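WbbM protein (Klebsiella pneumoniae, PDB 6U4B) acts as a bifunctional glycosyltransferase that polymerises O-antigen and assembles as a trimer, probably with two distinct transferase modules in each chain. Local coordinates at residues 100-103 and 104-107; 326-329 and 330-333. One frame throughout, in Å; residues are numbered along the deposited sequence.

Interaction 1: residues 100-103 and 104-107; sequences FMHY and RRHL
Met-101 and His-106 meet across a tight reversal of the chain following strand 97-102. Their side chains cross at about a right angle, with Met-101 CB in the plane of the imidazole at its edge. The thioether bends at its last torsion (chi3 -65°), bringing Met-101 CE within 4.0 Å of His-106 CD2. Met-101 SD lies 3.8 Å from His-106 CB and also takes a weak hydrogen bond from Leu-107 N (3.4 Å, N-H...S angle 152°). At the apex, Tyr-103 and Arg-104 run side by side in the same direction. Arg-104 CB sits over one face of the phenol, offset toward its rim, and further along Arg-104 CD comes to 3.4 Å from Tyr-103 CE1. The guanidinium plane stands nearly perpendicular to the ring. A water 3.1 Å from Tyr-103 O donates to that carbonyl and is hydrogen-bonded to His-106 NE2 at 3.0 Å.

Farther out, Glu-288 OE2 forms a salt bridge with Arg-104 NH2 and is hydrogen-bonded to Tyr-103 OH, while Arg-104 NE binds Val-285 O. His-106 ND1 is hydrogen-bonded to Tyr-132 OH; the His-102 ring, on the opposite side of the chain, is hydrogen-bonded through ND1 to Glu-81. With water on one nitrogen and tyrosine on the other, the His-106 imidazole probably has its rotation fixed, and Glu-288 OE2 probably helps keep the Tyr-103 and Arg-104 pair aligned.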
loop_
_atom_site.group_PDB
_atom_site.type_symbol
_atom_site.label_atom_id
_atom_site.label_comp_id
_atom_site.label_asym_id
_atom_site.label_seq_id
_atom_site.Cartn_x
_atom_site.Cartn_y
_atom_site.Cartn_z
ATOM N N PHE A 100 43.658 23.838 -12.903
ATOM C CA PHE A 100 42.316 23.588 -13.406
ATOM C C PHE A 100 42.289 23.822 -14.907
ATOM O O PHE A 100 42.812 24.828 -15.394
ATOM C CB PHE A 100 41.275 24.489 -12.726
ATOM C CG PHE A 100 41.234 24.343 -11.235
ATOM C CD1 PHE A 100 42.018 25.147 -10.429
ATOM C CD2 PHE A 100 40.413 23.401 -10.640
ATOM C CE1 PHE A 100 41.984 25.015 -9.055
ATOM C CE2 PHE A 100 40.373 23.262 -9.267
ATOM C CZ PHE A 100 41.161 24.071 -8.472
ATOM N N MET A 101 41.682 22.885 -15.631
ATOM C CA MET A 101 41.502 22.993 -17.071
ATOM C C MET A 101 40.083 22.569 -17.419
ATOM O O MET A 101 39.389 21.939 -16.619
ATOM C CB MET A 101 42.524 22.135 -17.833
ATOM C CG MET A 101 43.978 22.495 -17.545
ATOM S SD MET A 101 45.199 21.659 -18.589
ATOM C CE MET A 101 44.978 19.951 -18.098
ATOM N N HIS A 102 39.647 22.945 -18.618
ATOM C CA HIS A 102 38.350 22.510 -19.113
ATOM C C HIS A 102 38.444 21.065 -19.604
ATOM O O HIS A 102 39.516 20.457 -19.619
ATOM C CB HIS A 102 37.861 23.446 -20.215
ATOM C CG HIS A 102 37.861 24.889 -19.820
ATOM N ND1 HIS A 102 36.993 25.402 -18.880
ATOM C CD2 HIS A 102 38.629 25.927 -20.229
ATOM C CE1 HIS A 102 37.224 26.694 -18.728
ATOM N NE2 HIS A 102 38.211 27.038 -19.536
ATOM N N TYR A 103 37.305 20.495 -20.007
ATOM C CA TYR A 103 37.286 19.105 -20.446
ATOM C C TYR A 103 37.652 18.945 -21.914
ATOM O O TYR A 103 38.145 17.881 -22.301
ATOM C CB TYR A 103 35.914 18.459 -20.178
ATOM C CG TYR A 103 34.786 18.879 -21.096
ATOM C CD1 TYR A 103 34.416 18.091 -22.180
ATOM C CD2 TYR A 103 34.066 20.046 -20.861
ATOM C CE1 TYR A 103 33.374 18.458 -23.014
ATOM C CE2 TYR A 103 33.018 20.426 -21.696
ATOM C CZ TYR A 103 32.681 19.627 -22.771
ATOM O OH TYR A 103 31.645 19.998 -23.599
ATOM N N ARG A 104 37.435 19.969 -22.742
ATOM C CA ARG A 104 37.891 19.942 -24.126
ATOM C C ARG A 104 38.846 21.087 -24.444
ATOM O O ARG A 104 39.182 21.296 -25.614
ATOM C CB ARG A 104 36.697 19.959 -25.085
ATOM C CG ARG A 104 36.165 18.579 -25.411
ATOM C CD ARG A 104 34.797 18.639 -26.064
ATOM N NE ARG A 104 34.811 19.307 -27.360
ATOM C CZ ARG A 104 33.743 19.427 -28.140
ATOM N NH1 ARG A 104 33.836 20.047 -29.308
ATOM N NH2 ARG A 104 32.580 18.922 -27.750
ATOM N N ARG A 105 39.276 21.842 -23.436
ATOM C CA ARG A 105 40.249 22.914 -23.607
ATOM C C ARG A 105 41.305 22.766 -22.524
ATOM O O ARG A 105 40.976 22.741 -21.333
ATOM C CB ARG A 105 39.582 24.291 -23.533
ATOM C CG ARG A 105 38.659 24.599 -24.700
ATOM C CD ARG A 105 37.726 25.748 -24.366
ATOM N NE ARG A 105 36.995 26.228 -25.536
ATOM C CZ ARG A 105 35.811 25.765 -25.926
ATOM N NH1 ARG A 105 35.213 24.798 -25.242
ATOM N NH2 ARG A 105 35.225 26.269 -27.003
ATOM N N HIS A 106 42.563 22.655 -22.934
ATOM C CA HIS A 106 43.663 22.377 -22.021
ATOM C C HIS A 106 44.798 23.363 -22.277
ATOM O O HIS A 106 44.715 24.232 -23.151
ATOM C CB HIS A 106 44.145 20.928 -22.179
ATOM C CG HIS A 106 43.061 19.912 -22.000
ATOM N ND1 HIS A 106 42.767 18.960 -22.953
ATOM C CD2 HIS A 106 42.198 19.698 -20.978
ATOM C CE1 HIS A 106 41.770 18.206 -22.526
ATOM N NE2 HIS A 106 41.406 18.632 -21.330
ATOM N N LEU A 107 45.872 23.214 -21.508
ATOM C CA LEU A 107 47.065 24.033 -21.658
ATOM C C LEU A 107 48.180 23.211 -22.291
ATOM O O LEU A 107 48.316 22.014 -22.021
ATOM C CB LEU A 107 47.528 24.580 -20.309
ATOM C CG LEU A 107 46.586 25.531 -19.570
ATOM C CD1 LEU A 107 47.049 25.692 -18.132
ATOM C CD2 LEU A 107 46.521 26.878 -20.268
HETATM O O HOH W 1 39.861 16.300 -20.209
#

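Interaction 2: residues 326-329 and 330-333; sequences HADK and NKNY
The phenol ring of Tyr-333 carries Ala-327 over one face, with the methyl CB 3.5 Å from Tyr-333 CE2, and has Asp-328 O in its plane at the edge. Its hydroxyl reaches the backbone: Asp-328 N donates to Tyr-333 OH in a short, nearly straight hydrogen bond (2.7 Å, 171°). The segment is the connection from helix 313-325 to strand 333-340 in a beta-alpha-beta crossover, since strands 302-309 and 333-340 pair in parallel; this is consistent with the GT-A fold of family 8 glycosyltransferases.

The connection folds as a type I beta turn from Asp-328 to Lys-331, closed by Lys-331 N donating to Asp-328 O at 3.1 Å. An Asx turn is superimposed on it. With CG opposite the backbone N (chi1 -180°), the carboxylate of Asp-328 folds back over the turn, and OD1 accepts Asn-330 N at 3.0 Å. That donor stands well above the carboxylate plane, 73° out of it. The other oxygen, Asp-328 OD2, rests 3.4 Å from Lys-331 CG, where the extended lysine crosses the aspartate at about a right angle. The ammonium of Lys-331 continues to a salt bridge with Asp-414, whose other oxygen is hydrogen-bonded to Tyr-333 OH, so one carboxylate joins the lysine of the turn to the tyrosine hydroxyl. On the exposed side, Lys-329 runs alongside Asn-330 and curls at the ammonium end, placing Lys-329 NZ 3.1 Å from Asn-330 OD1, above the plane of the amide carbonyl.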
loop_
_atom_site.group_PDB
_atom_site.type_symbol
_atom_site.label_atom_id
_atom_site.label_comp_id
_atom_site.label_asym_id
_atom_site.label_seq_id
_atom_site.Cartn_x
_atom_site.Cartn_y
_atom_site.Cartn_z
ATOM N N HIS A 326 12.259 -8.917 -4.287
ATOM C CA HIS A 326 12.833 -10.254 -4.234
ATOM C C HIS A 326 14.321 -10.233 -3.905
ATOM O O HIS A 326 15.004 -11.243 -4.091
ATOM C CB HIS A 326 12.587 -10.986 -5.556
ATOM C CG HIS A 326 11.139 -11.248 -5.835
ATOM N ND1 HIS A 326 10.469 -12.341 -5.327
ATOM C CD2 HIS A 326 10.230 -10.555 -6.562
ATOM C CE1 HIS A 326 9.212 -12.313 -5.733
ATOM N NE2 HIS A 326 9.042 -11.238 -6.483
ATOM N N ALA A 327 14.830 -9.107 -3.410
ATOM C CA ALA A 327 16.245 -8.990 -3.094
ATOM C C ALA A 327 16.577 -9.726 -1.802
ATOM O O ALA A 327 15.777 -9.759 -0.861
ATOM C CB ALA A 327 16.637 -7.517 -2.968
ATOM N N ASP A 328 17.768 -10.319 -1.760
ATOM C CA ASP A 328 18.275 -10.926 -0.538
ATOM C C ASP A 328 18.780 -9.831 0.391
ATOM O O ASP A 328 19.539 -8.952 -0.030
ATOM C CB ASP A 328 19.394 -11.918 -0.861
ATOM C CG ASP A 328 19.965 -12.596 0.381
ATOM O OD1 ASP A 328 19.456 -12.366 1.500
ATOM O OD2 ASP A 328 20.935 -13.370 0.231
ATOM N N LYS A 329 18.354 -9.884 1.656
ATOM C CA LYS A 329 18.763 -8.863 2.615
ATOM C C LYS A 329 20.270 -8.875 2.840
ATOM O O LYS A 329 20.859 -7.833 3.150
ATOM C CB LYS A 329 18.025 -9.054 3.943
ATOM C CG LYS A 329 18.381 -10.332 4.693
ATOM C CD LYS A 329 17.684 -10.383 6.047
ATOM C CE LYS A 329 17.970 -11.685 6.786
ATOM N NZ LYS A 329 19.395 -11.804 7.206
ATOM N N ASN A 330 20.909 -10.031 2.676
ATOM C CA ASN A 330 22.342 -10.172 2.884
ATOM C C ASN A 330 23.151 -9.977 1.607
ATOM O O ASN A 330 24.337 -10.319 1.581
ATOM C CB ASN A 330 22.650 -11.542 3.495
ATOM C CG ASN A 330 22.284 -11.619 4.964
ATOM O OD1 ASN A 330 21.772 -10.658 5.541
ATOM N ND2 ASN A 330 22.539 -12.768 5.578
ATOM N N LYS A 331 22.541 -9.440 0.553
ATOM C CA LYS A 331 23.239 -9.128 -0.683
ATOM C C LYS A 331 23.076 -7.648 -1.005
ATOM O O LYS A 331 22.146 -6.985 -0.535
ATOM C CB LYS A 331 22.718 -9.966 -1.859
ATOM C CG LYS A 331 22.980 -11.457 -1.745
ATOM C CD LYS A 331 22.489 -12.180 -2.991
ATOM C CE LYS A 331 22.534 -13.689 -2.812
ATOM N NZ LYS A 331 21.953 -14.399 -3.984
ATOM N N ASN A 332 23.999 -7.138 -1.813
ATOM C CA ASN A 332 23.933 -5.783 -2.334
ATOM C C ASN A 332 23.588 -5.828 -3.815
ATOM O O ASN A 332 23.910 -6.793 -4.515
ATOM C CB ASN A 332 25.254 -5.043 -2.122
ATOM C CG ASN A 332 25.622 -4.921 -0.662
ATOM O OD1 ASN A 332 24.752 -4.833 0.204
ATOM N ND2 ASN A 332 26.920 -4.917 -0.376
ATOM N N TYR A 333 22.917 -4.781 -4.290
ATOM C CA TYR A 333 22.425 -4.735 -5.661
ATOM C C TYR A 333 22.819 -3.407 -6.288
ATOM O O TYR A 333 22.401 -2.343 -5.818
ATOM C CB TYR A 333 20.908 -4.944 -5.705
ATOM C CG TYR A 333 20.490 -6.327 -5.248
ATOM C CD1 TYR A 333 20.168 -7.318 -6.167
ATOM C CD2 TYR A 333 20.432 -6.645 -3.894
ATOM C CE1 TYR A 333 19.792 -8.585 -5.750
ATOM C CE2 TYR A 333 20.064 -7.906 -3.470
ATOM C CZ TYR A 333 19.742 -8.872 -4.400
ATOM O OH TYR A 333 19.370 -10.127 -3.974
HETATM O O HOH W 2 23.812 -6.583 2.418
#

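How the interactions relate
Interactions 1 and 2 are both local contacts in chain beside a strand, but in different modules: residues 100-107 fall in the DUF4422 range and residues 326-333 in the glycosyltransferase family 8 range. Their centres are 42 Å apart, on opposite sides of the chain's centre, and they share no structural element. Interaction 1 follows strand 97-102 and is partly buried, relying on a thioether, rings and a bridging water, whereas interaction 2 precedes strand 333-340 at the surface and depends on direct hydrogen bonds, three of them from backbone amides. In each, an acidic residue elsewhere in the chain serves a tyrosine and a basic residue together: Glu-288 in the first, Asp-414 in the second.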